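Local coordinates for putative sensory box/GGDEF family protein (Vibrio parahaemolyticus, PDB 3LID) that probably makes cyclic di-GMP from two GTP molecules as a membrane signalling protein, this chain being its extracellular PDC-fold sensor domain, at residues A[190-195]-A[201-206]; A[17-22]-A[263-268]. All coordinates share one frame; numbering follows the deposited sequence.

Contact 1: A[190-195]-A[201-206]; sequences HIELVK and IASPDE. With EDO (1,2-ethanediol), chain H.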
loop_
_atom_site.group_PDB
_atom_site.type_symbol
_atom_site.label_atom_id
_atom_site.label_comp_id
_atom_site.label_asym_id
_atom_site.label_seq_id
_atom_site.Cartn_x
_atom_site.Cartn_y
_atom_site.Cartn_z
ATOM N N HIS A 190 12.480 -3.041 -11.985
ATOM C CA HIS A 190 11.110 -3.180 -11.409
ATOM C C HIS A 190 11.171 -3.792 -10.032
ATOM O O HIS A 190 11.722 -4.865 -9.857
ATOM C CB HIS A 190 10.256 -4.016 -12.301
ATOM C CG HIS A 190 9.944 -3.366 -13.625
ATOM N ND1 HIS A 190 8.845 -2.543 -13.813
ATOM C CD2 HIS A 190 10.589 -3.415 -14.824
ATOM C CE1 HIS A 190 8.813 -2.133 -15.080
ATOM N NE2 HIS A 190 9.869 -2.634 -15.707
ATOM N N ILE A 191 10.580 -3.125 -9.033
ATOM C CA ILE A 191 10.621 -3.743 -7.726
ATOM C C ILE A 191 9.287 -4.428 -7.518
ATOM O O ILE A 191 8.256 -3.815 -7.782
ATOM C CB ILE A 191 10.917 -2.701 -6.638
ATOM C CG1 ILE A 191 12.315 -2.134 -6.850
ATOM C CG2 ILE A 191 10.616 -3.280 -5.160
ATOM C CD1 ILE A 191 12.731 -1.171 -5.849
ATOM N N GLU A 192 9.293 -5.663 -7.098
ATOM C CA GLU A 192 8.063 -6.381 -6.785
ATOM C C GLU A 192 7.895 -6.303 -5.274
ATOM O O GLU A 192 8.893 -6.219 -4.522
ATOM C CB GLU A 192 8.164 -7.870 -7.225
ATOM C CG GLU A 192 8.096 -7.974 -8.744
ATOM C CD GLU A 192 8.384 -9.380 -9.253
ATOM O OE1 GLU A 192 9.510 -9.850 -9.027
ATOM O OE2 GLU A 192 7.497 -10.002 -9.862
ATOM N N LEU A 193 6.642 -6.361 -4.793
ATOM C CA LEU A 193 6.445 -6.434 -3.361
ATOM C C LEU A 193 5.861 -7.784 -3.029
ATOM O O LEU A 193 4.834 -8.194 -3.593
ATOM C CB LEU A 193 5.353 -5.379 -2.894
ATOM C CG LEU A 193 5.750 -3.937 -3.252
ATOM C CD1 LEU A 193 4.533 -2.979 -2.816
ATOM C CD2 LEU A 193 6.999 -3.569 -2.463
ATOM N N VAL A 194 6.488 -8.453 -2.098
ATOM C CA VAL A 194 6.125 -9.776 -1.606
ATOM C C VAL A 194 5.840 -9.696 -0.187
ATOM O O VAL A 194 6.663 -9.235 0.632
ATOM C CB VAL A 194 7.319 -10.799 -1.890
ATOM C CG1 VAL A 194 6.942 -12.157 -1.328
ATOM C CG2 VAL A 194 7.486 -10.901 -3.391
ATOM N N LYS A 195 4.660 -10.202 0.230
ATOM C CA LYS A 195 4.303 -10.109 1.620
ATOM C C LYS A 195 4.996 -11.133 2.491
ATOM O O LYS A 195 5.640 -12.065 1.992
ATOM C CB LYS A 195 2.782 -10.410 1.763
ATOM C CG LYS A 195 2.015 -9.232 1.076
ATOM C CD LYS A 195 0.510 -9.386 1.539
ATOM C CE LYS A 195 -0.067 -10.639 0.836
ATOM N NZ LYS A 195 -1.614 -10.777 1.266
ATOM N N ILE A 201 2.059 -8.712 -4.010
ATOM C CA ILE A 201 1.009 -7.661 -4.092
ATOM C C ILE A 201 1.404 -6.575 -5.068
ATOM O O ILE A 201 0.630 -5.612 -5.297
ATOM C CB ILE A 201 0.691 -7.065 -2.729
ATOM C CG1 ILE A 201 1.944 -6.507 -2.039
ATOM C CG2 ILE A 201 0.008 -8.089 -1.825
ATOM C CD1 ILE A 201 1.551 -5.690 -0.806
ATOM N N ALA A 202 2.596 -6.649 -5.670
ATOM C CA ALA A 202 2.889 -5.762 -6.760
ATOM C C ALA A 202 3.941 -6.390 -7.635
ATOM O O ALA A 202 4.910 -6.974 -7.126
ATOM C CB ALA A 202 3.411 -4.385 -6.214
ATOM N N SER A 203 3.776 -6.212 -8.950
ATOM C CA SER A 203 4.690 -6.809 -9.907
ATOM C C SER A 203 4.444 -6.216 -11.297
ATOM O O SER A 203 3.291 -5.877 -11.608
ATOM C CB SER A 203 4.500 -8.336 -9.909
ATOM O OG SER A 203 5.342 -8.931 -10.871
ATOM N N PRO A 204 5.493 -6.131 -12.157
ATOM C CA PRO A 204 5.198 -5.741 -13.550
ATOM C C PRO A 204 4.379 -6.854 -14.173
ATOM O O PRO A 204 3.644 -6.621 -15.142
ATOM C CB PRO A 204 6.606 -5.539 -14.196
ATOM C CG PRO A 204 7.529 -6.315 -13.313
ATOM C CD PRO A 204 6.935 -6.236 -11.900
ATOM N N ASP A 205 4.409 -8.025 -13.561
ATOM C CA ASP A 205 3.566 -9.131 -14.013
ATOM C C ASP A 205 2.249 -9.316 -13.221
ATOM O O ASP A 205 2.204 -10.012 -12.200
ATOM C CB ASP A 205 4.371 -10.451 -14.046
ATOM C CG ASP A 205 3.520 -11.648 -14.448
ATOM O OD1 ASP A 205 2.449 -11.449 -15.081
ATOM O OD2 ASP A 205 3.902 -12.797 -14.098
ATOM N N GLU A 206 1.160 -8.714 -13.731
ATOM C CA GLU A 206 -0.150 -8.690 -13.051
ATOM C C GLU A 206 -0.620 -10.060 -12.746
ATOM O O GLU A 206 -1.395 -10.285 -11.814
ATOM C CB GLU A 206 -1.212 -8.013 -13.955
ATOM C CG GLU A 206 -2.690 -8.339 -13.621
ATOM C CD GLU A 206 -3.328 -7.197 -12.801
ATOM O OE1 GLU A 206 -3.078 -7.149 -11.577
ATOM O OE2 GLU A 206 -4.061 -6.336 -13.377
HETATM C C1 EDO H . -4.085 -9.910 -1.197
HETATM O O1 EDO H . -2.785 -10.560 -1.492
HETATM C C2 EDO H . -3.803 -8.490 -0.745
HETATM O O2 EDO H . -3.186 -8.530 0.550
#
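Ser-203 turns its hydroxyl anti to the backbone N (chi1 178°), and Glu-192, with CG anti to its own carbonyl carbon (chi1 -72°), sends an extended chain out to meet it. Ser-203 OG donates to Glu-192 OE2 over 2.6 Å, and OE2 accepts through its anti lone pair. The same oxygen also forms a salt bridge with Arg-208, which lies just past 201-206, so OE2 has two partners, and the nearby guanidinium probably favours the ionised form. Backbone bonds run beside this pair. Leu-193 N reaches Ala-202 O at 3.0 Å, and Leu-193 O accepts from Ile-201 N at 2.9 Å in a fairly straight bond, with a weaker one from Ala-202 N. Ile-201 and Ala-202 thus share Leu-193 as their partner. Ala-202 CB sits against Leu-193 CG and CD1, both 3.8 Å away, while Ile-201 CG1 meets Leu-193 CB. At the far end Lys-195 crosses Ile-201 at about a right angle, its CD resting on Ile-201 CG2 at 3.6 Å. Lys-195 NZ forms a salt bridge with Asp-212 and also donates to both hydroxyls of an ethanediol molecule, probably from the crystallisation liquor, with EDO O2 at 2.8 Å. At the other end Pro-204 lies over one face of the His-190 imidazole, a CH-pi contact in which Pro-204 CB is 4.1 Å from the ring centroid and displaced toward the rim. Tyr-183 meets the same histidine ring. Two residues on one strand facing one on its neighbour make a classic beta bulge, here within the antiparallel hairpin formed by strands 189-195 and 200-202 in the sensor domain.

Contact 2: A[17-22]-A[263-268]; sequences KEALHQ and LIIDLS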
loop_
_atom_site.group_PDB
_atom_site.type_symbol
_atom_site.label_atom_id
_atom_site.label_comp_id
_atom_site.label_asym_id
_atom_site.label_seq_id
_atom_site.Cartn_x
_atom_site.Cartn_y
_atom_site.Cartn_z
ATOM N N LYS A 17 24.823 -5.574 -7.106
ATOM C CA LYS A 17 25.199 -4.387 -6.331
ATOM C C LYS A 17 24.291 -3.179 -6.725
ATOM O O LYS A 17 23.825 -2.403 -5.839
ATOM C CB LYS A 17 26.692 -4.031 -6.567
ATOM C CG LYS A 17 27.659 -5.078 -5.973
ATOM C CD LYS A 17 28.889 -4.373 -5.369
ATOM C CE LYS A 17 29.850 -5.358 -4.735
ATOM N NZ LYS A 17 30.810 -5.782 -5.799
ATOM N N GLU A 18 24.021 -3.001 -8.027
ATOM C CA GLU A 18 23.173 -1.867 -8.434
ATOM C C GLU A 18 21.738 -2.052 -7.850
ATOM O O GLU A 18 21.097 -1.123 -7.384
ATOM C CB GLU A 18 22.983 -1.825 -9.913
ATOM C CG GLU A 18 24.311 -1.635 -10.644
ATOM C CD GLU A 18 24.193 -1.947 -12.130
ATOM O OE1 GLU A 18 25.152 -2.544 -12.686
ATOM O OE2 GLU A 18 23.176 -1.603 -12.749
ATOM N N ALA A 19 21.271 -3.270 -7.927
ATOM C CA ALA A 19 19.907 -3.545 -7.433
ATOM C C ALA A 19 19.837 -3.342 -5.952
ATOM O O ALA A 19 18.778 -2.900 -5.407
ATOM C CB ALA A 19 19.513 -4.995 -7.843
ATOM N N LEU A 20 20.908 -3.666 -5.244
ATOM C CA LEU A 20 20.902 -3.377 -3.811
ATOM C C LEU A 20 20.797 -1.862 -3.559
ATOM O O LEU A 20 20.143 -1.418 -2.559
ATOM C CB LEU A 20 22.066 -4.056 -3.071
ATOM C CG LEU A 20 21.886 -5.583 -2.953
ATOM C CD1 LEU A 20 23.264 -6.138 -2.442
ATOM C CD2 LEU A 20 20.859 -5.873 -1.882
ATOM N N HIS A 21 21.509 -1.067 -4.364
ATOM C CA HIS A 21 21.352 0.396 -4.182
ATOM C C HIS A 21 19.904 0.784 -4.437
ATOM O O HIS A 21 19.358 1.652 -3.747
ATOM C CB HIS A 21 22.267 1.194 -5.131
ATOM C CG HIS A 21 23.715 1.032 -4.787
ATOM N ND1 HIS A 21 24.183 1.259 -3.513
ATOM C CD2 HIS A 21 24.786 0.647 -5.526
ATOM C CE1 HIS A 21 25.483 1.012 -3.476
ATOM N NE2 HIS A 21 25.873 0.644 -4.686
ATOM N N GLN A 22 19.315 0.197 -5.468
ATOM C CA GLN A 22 17.946 0.595 -5.872
ATOM C C GLN A 22 17.024 0.224 -4.670
ATOM O O GLN A 22 16.083 0.998 -4.314
ATOM C CB GLN A 22 17.465 -0.210 -7.070
ATOM C CG GLN A 22 16.015 0.179 -7.527
ATOM C CD GLN A 22 15.905 1.639 -7.856
ATOM O OE1 GLN A 22 16.663 2.175 -8.703
ATOM N NE2 GLN A 22 15.025 2.363 -7.134
ATOM N N LEU A 263 10.955 -6.339 -0.593
ATOM C CA LEU A 263 11.048 -5.681 -1.872
ATOM C C LEU A 263 12.037 -6.572 -2.672
ATOM O O LEU A 263 13.110 -6.902 -2.175
ATOM C CB LEU A 263 11.684 -4.286 -1.739
ATOM C CG LEU A 263 10.737 -3.156 -1.244
ATOM C CD1 LEU A 263 9.951 -3.544 0.005
ATOM C CD2 LEU A 263 11.664 -1.933 -0.936
ATOM N N ILE A 264 11.648 -6.892 -3.883
ATOM C CA ILE A 264 12.408 -7.884 -4.720
ATOM C C ILE A 264 12.705 -7.326 -6.050
ATOM O O ILE A 264 11.841 -6.753 -6.718
ATOM C CB ILE A 264 11.544 -9.110 -4.897
ATOM C CG1 ILE A 264 11.146 -9.729 -3.533
ATOM C CG2 ILE A 264 12.181 -10.175 -5.872
ATOM C CD1 ILE A 264 12.248 -10.246 -2.709
ATOM N N ILE A 265 13.956 -7.557 -6.532
ATOM C CA ILE A 265 14.283 -7.318 -7.899
ATOM C C ILE A 265 14.708 -8.704 -8.400
ATOM O O ILE A 265 15.651 -9.263 -7.874
ATOM C CB ILE A 265 15.415 -6.286 -8.073
ATOM C CG1 ILE A 265 14.870 -4.929 -7.648
ATOM C CG2 ILE A 265 15.870 -6.179 -9.570
ATOM C CD1 ILE A 265 15.865 -3.825 -7.604
ATOM N N ASP A 266 13.954 -9.232 -9.351
ATOM C CA ASP A 266 14.119 -10.609 -9.863
ATOM C C ASP A 266 14.394 -10.465 -11.354
ATOM O O ASP A 266 13.557 -10.006 -12.106
ATOM C CB ASP A 266 12.852 -11.444 -9.520
ATOM C CG ASP A 266 12.780 -12.776 -10.238
ATOM O OD1 ASP A 266 13.685 -13.088 -11.063
ATOM O OD2 ASP A 266 11.773 -13.494 -10.005
ATOM N N LEU A 267 15.625 -10.793 -11.796
ATOM C CA LEU A 267 15.961 -10.712 -13.224
ATOM C C LEU A 267 16.420 -12.104 -13.717
ATOM O O LEU A 267 17.229 -12.795 -13.051
ATOM C CB LEU A 267 17.154 -9.795 -13.406
ATOM C CG LEU A 267 16.795 -8.353 -13.051
ATOM C CD1 LEU A 267 18.057 -7.640 -12.606
ATOM C CD2 LEU A 267 16.177 -7.761 -14.291
ATOM N N SER A 268 15.849 -12.543 -14.820
ATOM C CA SER A 268 16.301 -13.845 -15.418
ATOM C C SER A 268 17.613 -13.612 -16.176
ATOM O O SER A 268 18.045 -12.443 -16.417
ATOM C CB SER A 268 15.268 -14.294 -16.427
ATOM O OG SER A 268 15.257 -13.322 -17.469
#
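Helix 9-45, the long N-terminal helix of this Cache-type sensor domain, packs against strand 260-268 of the antiparallel sheet that also holds strands 189-195 and 246-254, and Ile-265 is the residue of 263-268 that touches 17-22. Its CG1 is anti to the carbonyl carbon (chi1 -69°) and the chain continues extended (chi2 174°), which carries the terminal methyl CD1 to Ala-19 and Gln-22. Ile-265 CD1 touches Ala-19 CB at 3.8 Å and lies equally close to the carbonyl oxygen Ala-19 O. One turn further along, Gln-22 CB is 4.0 Å from Ile-265 CD1, with Gln-22 CG at the same distance; the two side chains cross at about a right angle. The methyl is therefore received by two residues three apart on the helix. Only the aliphatic base of Gln-22 takes part: a bend at chi2 (57°) turns its amide away, and Gln-22 NE2 is hydrogen-bonded to Thr-26 OG1 on the same helix. The small side chain of Ala-19 lets the backbones approach, its CA lying 6.8 Å from that of Ile-265. No hydrogen bond joins the two segments, and the surface they bury together is modest, 116 Å². Neighbours complete the apolar surroundings: Phe-189 touches both Ala-19 and Ile-265, Leu-23 of the helix also packs on Ile-265, and Ala-249 of the adjacent strand meets Ala-19. The contact lays the long N-terminal helix on one face of an antiparallel sheet, as in the PDC fold of Cache-type sensor domains.

How the contacts relate
Contacts 1 and 2 have centres about 12 Å apart and belong to the same antiparallel sheet, in which strands 189-195 and 260-268 are neighbours. They meet directly: Glu-192 N lies 2.8 Å from Ile-264 O, a probable hydrogen bond, and Val-194 packs on Ile-264. Along the chain, 17-22 comes first, then 190-195, 201-206 and finally 263-268. Ile-191 touches Leu-23 of helix 9-45 as well as Leu-263. Contact 2 brings the N-terminal helix onto a strand near the end of the chain, while contact 1, nested within that long loop, is a local hairpin on the neighbouring strand, so the helix and the hairpin share one sheet of the extracellular sensor domain.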